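Long-range contacts in protein GH61E (Thielavia terrestris, PDB 3EJA), which is a copper-dependent lytic polysaccharide monooxygenase that oxidatively cleaves glycosidic bonds in crystalline and amorphous polysaccharides, yielding C1 and C4 oxidation products: residues 71-76 with 135-140; 59-64 with 116-121; 83-88 with 129-134. One frame throughout, in Å; residues are numbered along the deposited sequence. Where two conformers were deposited one is given.

Contact 1: residues 71-76 with 135-140; sequences PVQFYM and RAEQIG
Q73 and E137 face each other as a hydrogen-bonded pair of two antiparallel strands, and their side chains run side by side off the same face of the sheet. E137 CB lies 3.5 Å from Q73 O; CG stands anti to the backbone N (chi1 168°), and the extended chain carries the carboxylate along the Q73 side chain. There the two oxygens divide the work. OE2 takes the amide of Q73, NE2 to OE2 2.8 Å, in a fairly straight bond (161° at the hydrogen) with amide and carboxylate nearly coplanar. OE1 turns to R135 on its own strand: R135 NH2 approaches within 2.7 Å from above the carboxylate plane, while NH1 adds a weaker bond. R135, stretched from CG to NE, lies alongside Y75 with guanidinium and ring steeply inclined, and NH1 comes 3.5 Å from Y75 CD1. F175 takes R135 in a cation-pi contact, and Y179 OH bonds both Y75 OH and E137 OE2. On the other face F74 CE1 meets the methyl of A136, CB, at 3.5 Å, and V72 CG2 presses on Q138 CG, also at 3.5 Å. Q138 OE1 bonds Y2 OH, and the Q138 side chain lies about 4 Å from that of the metal ligand Y153. Backbone bonds continue to the loop end, where I139 N reaches P71 O at 3.0 Å. Two strands of the five-stranded sheet of the beta sandwich are thus joined at the centre of the protein. Every touching residue is buried, and the buried carboxylate of E137 is gripped by an arginine, an amide and a tyrosine hydroxyl, which would probably favour its ionised form and fix its rotation.

Contact 2: residues 59-64 with 116-121; sequences TYWANP and KSSFAV
T59 meets S118 diagonally across two antiparallel strands, its CG2 3.4 Å from S118 OG. In T59 a chi1 of -64° sets OG1 beside the backbone N and the methyl CG2 anti to it, where CG2 also lies over the indole face of W61. Y60 pairs with F119 through two backbone bonds, Y60 N to F119 O and F119 N to Y60 O, both 2.9 Å. The Y60 ring runs into the core, where its hydroxyl bonds S155 OG, but CB still touches V121 CG2 at 4.2 Å. W61 swings its six-membered ring back over the neighbouring strand: S118 CB sits 3.9 Å from the ring centroid, 25° off the normal, a CH-pi contact. R6 makes a cation-pi contact with the same indole, and NE1 bonds the carbonyl O of N8. A62 N donates to S117 O at 2.8 Å. P64 follows a cis peptide bond; in one of the two conformers of S117, OG donates to P64 O, 2.7 Å away. These antiparallel strands belong to the three-stranded sheet of the fibronectin type III-like beta sandwich of AA9 enzymes, and the side chain of P64 lies about 9 Å from the bound magnesium.

Contact 3: residues 83-88 with 129-134; sequences EDINSW and SGYYLL. With SO4 (sulfate ion), chain H.
I85 and Y131 are the closest backbone neighbours here, 6.4 Å apart between CA atoms, and the irregular loop 83-88 lies against strand 130-134 with no hydrogen bond between them. An Asx turn shapes the loop, D84 OD1 accepting from N86 N at 2.9 Å. I85 carries most of the contact, and its two branches part. CG1 is anti to the backbone N (chi1 175°) and carries CD1 to the strand, 3.5 Å from Y132 O and 3.9 Å from L133 CD2. CG2 goes to the ring of Y131, 3.9 Å from CD2, the two side chains crossing at about a right angle. The benzene part of W88 touches the other methyl of L133 obliquely, CE3 to CD1 4.0 Å. At the pyrrole N of the same indole, NE1 donates in the ring plane to sulfate O3 at 2.8 Å; the ion is probably from the crystallisation liquor. A77, V79 and P80 also touch W88, and its carbonyl O receives a bond from R17. An alanine in place of W88 would probably open a gap beside L133 CD1 and leave the sulfate without the indole N-H. Y131 also touches the N-acetylglucosamine sugar. Since the contact is mainly between apolar side chains, with no hydrogen bond joining the segments, apolar contact probably accounts for most of the hold, while the loop's polar bonds serve its own turn and outside partners.

Overall arrangement
Of the segments in these contacts, 59-64 comes first and waits until 116-121 to close the loop of contact 2. Before that, 71-76 follows it and finds its mate only at 135-140, so contacts 1 and 2 cross. The loop 83-88 leaves after strand 72-78 and is closed by 129-134; contact 3 thus falls within the span of contact 1 and crosses contact 2. Contact 2 joins two strands of the three-stranded sheet, contact 1 two of the five-stranded one. Between them F74 packs on Y60 and V121, and V72 on F119, forming part of the core between the sheets. Contact 3 fastens a loop to the beginning of strand 130-140, which contact 1 uses farther on.

Contact 1: residues 71-76 with 135-140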
loop_
_atom_site.group_PDB
_atom_site.type_symbol
_atom_site.label_atom_id
_atom_site.label_comp_id
_atom_site.label_asym_id
_atom_site.label_seq_id
_atom_site.Cartn_x
_atom_site.Cartn_y
_atom_site.Cartn_z
ATOM N N PRO A 71 -0.297 6.300 8.858
ATOM C CA PRO A 71 -1.202 5.224 8.465
ATOM C C PRO A 71 -0.563 4.147 7.578
ATOM O O PRO A 71 0.362 4.433 6.803
ATOM C CB PRO A 71 -2.276 5.959 7.654
ATOM C CG PRO A 71 -1.530 7.095 7.022
ATOM C CD PRO A 71 -0.523 7.526 8.059
ATOM N N VAL A 72 -1.088 2.931 7.703
ATOM C CA VAL A 72 -0.829 1.828 6.780
ATOM C C VAL A 72 -2.077 1.659 5.915
ATOM O O VAL A 72 -3.212 1.636 6.426
ATOM C CB VAL A 72 -0.522 0.504 7.548
ATOM C CG1 VAL A 72 -0.548 -0.713 6.608
ATOM C CG2 VAL A 72 0.829 0.600 8.251
ATOM N N GLN A 73 -1.872 1.553 4.602
ATOM C CA GLN A 73 -2.966 1.322 3.667
ATOM C C GLN A 73 -2.565 0.257 2.650
ATOM O O GLN A 73 -1.382 0.138 2.315
ATOM C CB GLN A 73 -3.353 2.635 2.961
ATOM C CG GLN A 73 -3.526 3.827 3.937
ATOM C CD GLN A 73 -4.227 5.019 3.322
ATOM O OE1 GLN A 73 -5.226 5.493 3.858
ATOM N NE2 GLN A 73 -3.715 5.510 2.191
ATOM N N PHE A 74 -3.543 -0.528 2.193
ATOM C CA PHE A 74 -3.307 -1.516 1.130
ATOM C C PHE A 74 -4.277 -1.291 -0.025
ATOM O O PHE A 74 -5.454 -1.008 0.198
ATOM C CB PHE A 74 -3.421 -2.960 1.663
ATOM C CG PHE A 74 -2.359 -3.314 2.669
ATOM C CD1 PHE A 74 -1.096 -3.728 2.250
ATOM C CD2 PHE A 74 -2.612 -3.197 4.037
ATOM C CE1 PHE A 74 -0.097 -4.039 3.174
ATOM C CE2 PHE A 74 -1.621 -3.492 4.970
ATOM C CZ PHE A 74 -0.360 -3.915 4.543
ATOM N N TYR A 75 -3.768 -1.405 -1.251
ATOM C CA TYR A 75 -4.592 -1.311 -2.449
ATOM C C TYR A 75 -4.381 -2.550 -3.320
ATOM O O TYR A 75 -3.377 -3.243 -3.194
ATOM C CB TYR A 75 -4.212 -0.088 -3.285
ATOM C CG TYR A 75 -4.467 1.286 -2.691
ATOM C CD1 TYR A 75 -3.688 1.781 -1.631
ATOM C CD2 TYR A 75 -5.440 2.115 -3.239
ATOM C CE1 TYR A 75 -3.901 3.081 -1.114
ATOM C CE2 TYR A 75 -5.666 3.406 -2.736
ATOM C CZ TYR A 75 -4.898 3.881 -1.684
ATOM O OH TYR A 75 -5.133 5.156 -1.227
ATOM N N MET A 76 -5.334 -2.813 -4.207
ATOM C CA MET A 76 -5.219 -3.892 -5.184
ATOM C C MET A 76 -5.583 -3.397 -6.586
ATOM O O MET A 76 -6.311 -2.416 -6.730
ATOM C CB MET A 76 -6.126 -5.065 -4.800
ATOM C CG MET A 76 -5.704 -5.794 -3.521
ATOM S SD MET A 76 -6.870 -7.086 -3.063
ATOM C CE MET A 76 -6.337 -8.413 -4.171
ATOM N N ARG A 135 -0.620 -3.568 -3.356
ATOM C CA ARG A 135 0.278 -2.480 -2.994
ATOM C C ARG A 135 0.258 -2.245 -1.487
ATOM O O ARG A 135 -0.816 -2.021 -0.909
ATOM C CB ARG A 135 -0.125 -1.209 -3.755
ATOM C CG ARG A 135 0.669 0.044 -3.407
ATOM C CD ARG A 135 0.124 1.251 -4.181
ATOM N NE ARG A 135 0.864 2.478 -3.866
ATOM C CZ ARG A 135 0.561 3.297 -2.858
ATOM N NH1 ARG A 135 -0.480 3.043 -2.072
ATOM N NH2 ARG A 135 1.294 4.380 -2.638
ATOM N N ALA A 136 1.443 -2.304 -0.870
ATOM C CA ALA A 136 1.623 -1.998 0.559
ATOM C C ALA A 136 2.133 -0.585 0.686
ATOM O O ALA A 136 2.997 -0.161 -0.086
ATOM C CB ALA A 136 2.617 -2.961 1.211
ATOM N N GLU A 137 1.584 0.151 1.651
ATOM C CA GLU A 137 2.000 1.509 1.900
ATOM C C GLU A 137 1.999 1.831 3.392
ATOM O O GLU A 137 1.060 1.472 4.095
ATOM C CB GLU A 137 1.038 2.445 1.169
ATOM C CG GLU A 137 1.123 3.904 1.534
ATOM C CD GLU A 137 0.027 4.686 0.860
ATOM O OE1 GLU A 137 0.288 5.221 -0.223
ATOM O OE2 GLU A 137 -1.104 4.724 1.380
ATOM N N GLN A 138 3.046 2.506 3.861
ATOM C CA GLN A 138 2.983 3.219 5.142
ATOM C C GLN A 138 3.492 4.630 4.902
ATOM O O GLN A 138 4.462 4.826 4.175
ATOM C CB GLN A 138 3.776 2.523 6.252
ATOM C CG GLN A 138 3.350 2.955 7.679
ATOM C CD GLN A 138 4.212 4.055 8.278
ATOM O OE1 GLN A 138 5.323 4.328 7.804
ATOM N NE2 GLN A 138 3.716 4.672 9.366
ATOM N N ILE A 139 2.795 5.606 5.481
ATOM C CA ILE A 139 3.142 7.012 5.297
ATOM C C ILE A 139 3.684 7.586 6.602
ATOM O O ILE A 139 2.919 7.852 7.532
ATOM C CB ILE A 139 1.917 7.846 4.802
ATOM C CG1 ILE A 139 1.176 7.109 3.676
ATOM C CG2 ILE A 139 2.365 9.249 4.375
ATOM C CD1 ILE A 139 -0.146 7.758 3.245
ATOM N N GLY A 140 5.002 7.764 6.665
ATOM C CA GLY A 140 5.659 8.379 7.826
ATOM C C GLY A 140 5.374 9.866 7.850
ATOM O O GLY A 140 5.699 10.580 6.885
#

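Contact 2: residues 59-64 with 116-121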
loop_
_atom_site.group_PDB
_atom_site.type_symbol
_atom_site.label_atom_id
_atom_site.label_comp_id
_atom_site.label_asym_id
_atom_site.label_seq_id
_atom_site.Cartn_x
_atom_site.Cartn_y
_atom_site.Cartn_z
ATOM N N THR A 59 -0.634 -12.007 4.663
ATOM C CA THR A 59 0.254 -11.326 5.602
ATOM C C THR A 59 1.307 -10.554 4.820
ATOM O O THR A 59 2.060 -11.142 4.032
ATOM C CB THR A 59 0.914 -12.330 6.584
ATOM O OG1 THR A 59 -0.109 -12.941 7.385
ATOM C CG2 THR A 59 1.909 -11.627 7.496
ATOM N N TYR A 60 1.345 -9.236 5.011
ATOM C CA TYR A 60 2.393 -8.416 4.408
ATOM C C TYR A 60 3.380 -8.034 5.500
ATOM O O TYR A 60 2.983 -7.556 6.575
ATOM C CB TYR A 60 1.810 -7.166 3.729
ATOM C CG TYR A 60 2.399 -6.842 2.351
ATOM C CD1 TYR A 60 3.770 -6.668 2.171
ATOM C CD2 TYR A 60 1.564 -6.690 1.238
ATOM C CE1 TYR A 60 4.306 -6.362 0.910
ATOM C CE2 TYR A 60 2.087 -6.389 -0.035
ATOM C CZ TYR A 60 3.454 -6.214 -0.184
ATOM O OH TYR A 60 3.965 -5.905 -1.425
ATOM N N TRP A 61 4.662 -8.271 5.236
ATOM C CA TRP A 61 5.709 -8.060 6.235
ATOM C C TRP A 61 6.466 -6.772 5.966
ATOM O O TRP A 61 6.814 -6.482 4.821
ATOM C CB TRP A 61 6.698 -9.233 6.254
ATOM C CG TRP A 61 6.115 -10.524 6.735
ATOM C CD1 TRP A 61 5.538 -11.501 5.971
ATOM C CD2 TRP A 61 6.058 -10.991 8.094
ATOM N NE1 TRP A 61 5.126 -12.546 6.765
ATOM C CE2 TRP A 61 5.432 -12.260 8.072
ATOM C CE3 TRP A 61 6.482 -10.461 9.325
ATOM C CZ2 TRP A 61 5.203 -13.009 9.240
ATOM C CZ3 TRP A 61 6.260 -11.211 10.489
ATOM C CH2 TRP A 61 5.621 -12.465 10.433
ATOM N N ALA A 62 6.708 -6.005 7.027
ATOM C CA ALA A 62 7.616 -4.862 6.970
ATOM C C ALA A 62 8.918 -5.225 7.682
ATOM O O ALA A 62 8.914 -6.034 8.621
ATOM C CB ALA A 62 6.970 -3.637 7.610
ATOM N N ASN A 63 10.023 -4.638 7.233
ATOM C CA ASN A 63 11.337 -4.946 7.792
ATOM C C ASN A 63 12.191 -3.704 8.031
ATOM O O ASN A 63 12.480 -2.968 7.084
ATOM C CB ASN A 63 12.077 -5.953 6.905
ATOM C CG ASN A 63 13.356 -6.447 7.540
ATOM O OD1 ASN A 63 14.296 -5.682 7.750
ATOM N ND2 ASN A 63 13.393 -7.726 7.865
ATOM N N PRO A 64 12.642 -3.495 9.292
ATOM C CA PRO A 64 12.514 -4.410 10.449
ATOM C C PRO A 64 11.106 -4.459 11.063
ATOM O O PRO A 64 10.671 -5.512 11.539
ATOM C CB PRO A 64 13.518 -3.827 11.455
ATOM C CG PRO A 64 13.530 -2.372 11.161
ATOM C CD PRO A 64 13.371 -2.262 9.652
ATOM N N LYS A 116 5.063 -2.953 14.781
ATOM C CA LYS A 116 4.641 -4.198 14.141
ATOM C C LYS A 116 5.424 -4.501 12.858
ATOM O O LYS A 116 5.792 -3.600 12.109
ATOM C CB LYS A 116 3.139 -4.185 13.810
ATOM C CG LYS A 116 2.185 -4.535 14.959
ATOM C CD LYS A 116 0.728 -4.147 14.612
ATOM C CE LYS A 116 0.157 -4.907 13.404
ATOM N NZ LYS A 116 0.086 -6.391 13.579
ATOM N N SER A 117 5.656 -5.788 12.613
ATOM C CA SER A 117 6.271 -6.244 11.361
ATOM C C SER A 117 5.263 -6.975 10.480
ATOM O O SER A 117 5.387 -6.979 9.255
ATOM C CB SER A 117 7.456 -7.172 11.649
ATOM O OG SER A 117 8.384 -6.576 12.536
ATOM N N SER A 118 4.272 -7.592 11.120
ATOM C CA SER A 118 3.281 -8.428 10.450
ATOM C C SER A 118 1.927 -7.721 10.313
ATOM O O SER A 118 1.349 -7.289 11.309
ATOM C CB SER A 118 3.109 -9.728 11.243
ATOM O OG SER A 118 2.104 -10.537 10.678
ATOM N N PHE A 119 1.424 -7.639 9.078
ATOM C CA PHE A 119 0.164 -6.948 8.789
ATOM C C PHE A 119 -0.849 -7.822 8.063
ATOM O O PHE A 119 -0.555 -8.392 7.012
ATOM C CB PHE A 119 0.436 -5.644 8.022
ATOM C CG PHE A 119 1.163 -4.624 8.842
ATOM C CD1 PHE A 119 2.551 -4.677 8.978
ATOM C CD2 PHE A 119 0.457 -3.638 9.526
ATOM C CE1 PHE A 119 3.224 -3.745 9.765
ATOM C CE2 PHE A 119 1.125 -2.697 10.311
ATOM C CZ PHE A 119 2.506 -2.751 10.426
ATOM N N ALA A 120 -2.043 -7.914 8.648
ATOM C CA ALA A 120 -3.150 -8.700 8.099
ATOM C C ALA A 120 -3.932 -7.933 7.026
ATOM O O ALA A 120 -4.556 -6.903 7.312
ATOM C CB ALA A 120 -4.082 -9.155 9.233
ATOM N N VAL A 121 -3.878 -8.433 5.791
ATOM C CA VAL A 121 -4.572 -7.792 4.665
ATOM C C VAL A 121 -5.761 -8.636 4.240
ATOM O O VAL A 121 -5.579 -9.734 3.701
ATOM C CB VAL A 121 -3.664 -7.563 3.428
ATOM C CG1 VAL A 121 -4.378 -6.684 2.398
ATOM C CG2 VAL A 121 -2.336 -6.941 3.833
#

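Contact 3: residues 83-88 with 129-134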
loop_
_atom_site.group_PDB
_atom_site.type_symbol
_atom_site.label_atom_id
_atom_site.label_comp_id
_atom_site.label_asym_id
_atom_site.label_seq_id
_atom_site.Cartn_x
_atom_site.Cartn_y
_atom_site.Cartn_z
ATOM N N GLU A 83 -3.828 -10.720 -20.058
ATOM C CA GLU A 83 -2.549 -10.135 -19.667
ATOM C C GLU A 83 -1.755 -11.042 -18.732
ATOM O O GLU A 83 -2.321 -11.871 -18.019
ATOM C CB GLU A 83 -2.779 -8.786 -18.993
ATOM C CG GLU A 83 -1.902 -7.679 -19.517
ATOM C CD GLU A 83 -2.511 -6.979 -20.718
ATOM O OE1 GLU A 83 -3.758 -6.873 -20.779
ATOM O OE2 GLU A 83 -1.740 -6.532 -21.598
ATOM N N ASP A 84 -0.435 -10.860 -18.742
ATOM C CA ASP A 84 0.482 -11.609 -17.893
ATOM C C ASP A 84 0.864 -10.742 -16.692
ATOM O O ASP A 84 1.300 -9.602 -16.855
ATOM C CB ASP A 84 1.730 -11.985 -18.694
ATOM C CG ASP A 84 2.662 -12.932 -17.949
ATOM O OD1 ASP A 84 2.696 -12.935 -16.703
ATOM O OD2 ASP A 84 3.396 -13.676 -18.634
ATOM N N ILE A 85 0.693 -11.294 -15.492
ATOM C CA ILE A 85 1.073 -10.623 -14.240
ATOM C C ILE A 85 2.518 -10.099 -14.262
ATOM O O ILE A 85 2.800 -9.027 -13.722
ATOM C CB ILE A 85 0.817 -11.538 -12.979
ATOM C CG1 ILE A 85 1.331 -10.898 -11.676
ATOM C CG2 ILE A 85 1.462 -12.902 -13.136
ATOM C CD1 ILE A 85 0.375 -9.953 -11.011
ATOM N N ASN A 86 3.422 -10.846 -14.900
ATOM C CA ASN A 86 4.836 -10.451 -14.964
ATOM C C ASN A 86 5.131 -9.202 -15.795
ATOM O O ASN A 86 6.162 -8.548 -15.594
ATOM C CB ASN A 86 5.698 -11.611 -15.457
ATOM C CG ASN A 86 5.721 -12.772 -14.486
ATOM O OD1 ASN A 86 5.880 -12.592 -13.278
ATOM N ND2 ASN A 86 5.552 -13.977 -15.013
ATOM N N SER A 87 4.241 -8.865 -16.725
ATOM C CA SER A 87 4.461 -7.686 -17.567
ATOM C C SER A 87 3.425 -6.579 -17.378
ATOM O O SER A 87 3.515 -5.536 -18.022
ATOM C CB SER A 87 4.570 -8.081 -19.046
ATOM O OG SER A 87 3.398 -8.740 -19.485
ATOM N N TRP A 88 2.455 -6.804 -16.491
ATOM C CA TRP A 88 1.389 -5.828 -16.234
ATOM C C TRP A 88 1.726 -4.997 -14.994
ATOM O O TRP A 88 2.040 -5.548 -13.937
ATOM C CB TRP A 88 0.042 -6.535 -16.062
ATOM C CG TRP A 88 -1.129 -5.604 -16.111
ATOM C CD1 TRP A 88 -1.723 -5.094 -17.233
ATOM C CD2 TRP A 88 -1.844 -5.055 -14.995
ATOM N NE1 TRP A 88 -2.768 -4.268 -16.884
ATOM C CE2 TRP A 88 -2.868 -4.229 -15.518
ATOM C CE3 TRP A 88 -1.729 -5.190 -13.605
ATOM C CZ2 TRP A 88 -3.772 -3.541 -14.698
ATOM C CZ3 TRP A 88 -2.631 -4.509 -12.790
ATOM C CH2 TRP A 88 -3.636 -3.694 -13.339
ATOM N N SER A 129 -12.252 -13.280 -9.434
ATOM C CA SER A 129 -11.056 -14.117 -9.486
ATOM C C SER A 129 -10.104 -13.597 -10.558
ATOM O O SER A 129 -10.533 -13.019 -11.559
ATOM C CB SER A 129 -11.405 -15.576 -9.785
ATOM O OG SER A 129 -12.005 -16.197 -8.664
ATOM N N GLY A 130 -8.814 -13.809 -10.341
ATOM C CA GLY A 130 -7.806 -13.406 -11.312
ATOM C C GLY A 130 -6.504 -13.029 -10.649
ATOM O O GLY A 130 -6.351 -13.187 -9.434
ATOM N N TYR A 131 -5.564 -12.541 -11.456
ATOM C CA TYR A 131 -4.279 -12.066 -10.952
ATOM C C TYR A 131 -4.376 -10.615 -10.515
ATOM O O TYR A 131 -5.068 -9.815 -11.143
ATOM C CB TYR A 131 -3.183 -12.235 -12.002
ATOM C CG TYR A 131 -2.873 -13.684 -12.292
ATOM C CD1 TYR A 131 -3.626 -14.408 -13.222
ATOM C CD2 TYR A 131 -1.838 -14.336 -11.627
ATOM C CE1 TYR A 131 -3.349 -15.745 -13.480
ATOM C CE2 TYR A 131 -1.552 -15.669 -11.882
ATOM C CZ TYR A 131 -2.312 -16.365 -12.808
ATOM O OH TYR A 131 -2.034 -17.683 -13.071
ATOM N N TYR A 132 -3.685 -10.292 -9.423
ATOM C CA TYR A 132 -3.716 -8.950 -8.845
ATOM C C TYR A 132 -2.331 -8.487 -8.404
ATOM O O TYR A 132 -1.465 -9.300 -8.048
ATOM C CB TYR A 132 -4.638 -8.914 -7.618
ATOM C CG TYR A 132 -6.129 -8.937 -7.892
ATOM C CD1 TYR A 132 -6.801 -10.139 -8.157
ATOM C CD2 TYR A 132 -6.878 -7.763 -7.826
ATOM C CE1 TYR A 132 -8.176 -10.160 -8.379
ATOM C CE2 TYR A 132 -8.251 -7.768 -8.050
ATOM C CZ TYR A 132 -8.894 -8.973 -8.328
ATOM O OH TYR A 132 -10.253 -8.984 -8.539
ATOM N N LEU A 133 -2.131 -7.172 -8.428
ATOM C CA LEU A 133 -1.043 -6.558 -7.694
ATOM C C LEU A 133 -1.620 -6.066 -6.364
ATOM O O LEU A 133 -2.722 -5.514 -6.326
ATOM C CB LEU A 133 -0.437 -5.387 -8.479
ATOM C CG LEU A 133 0.313 -5.652 -9.791
ATOM C CD1 LEU A 133 0.659 -4.343 -10.513
ATOM C CD2 LEU A 133 1.573 -6.487 -9.550
ATOM N N LEU A 134 -0.873 -6.289 -5.288
ATOM C CA LEU A 134 -1.250 -5.826 -3.961
ATOM C C LEU A 134 -0.202 -4.821 -3.483
ATOM O O LEU A 134 0.962 -5.171 -3.250
ATOM C CB LEU A 134 -1.367 -7.011 -2.991
ATOM C CG LEU A 134 -1.577 -6.714 -1.496
ATOM C CD1 LEU A 134 -2.921 -6.008 -1.230
ATOM C CD2 LEU A 134 -1.460 -8.009 -0.692
HETATM S S SO4 H . -3.442 -2.224 -19.461
HETATM O O1 SO4 H . -4.311 -1.414 -20.314
HETATM O O2 SO4 H . -3.202 -1.514 -18.201
HETATM O O3 SO4 H . -4.077 -3.513 -19.195
HETATM O O4 SO4 H . -2.162 -2.456 -20.137
#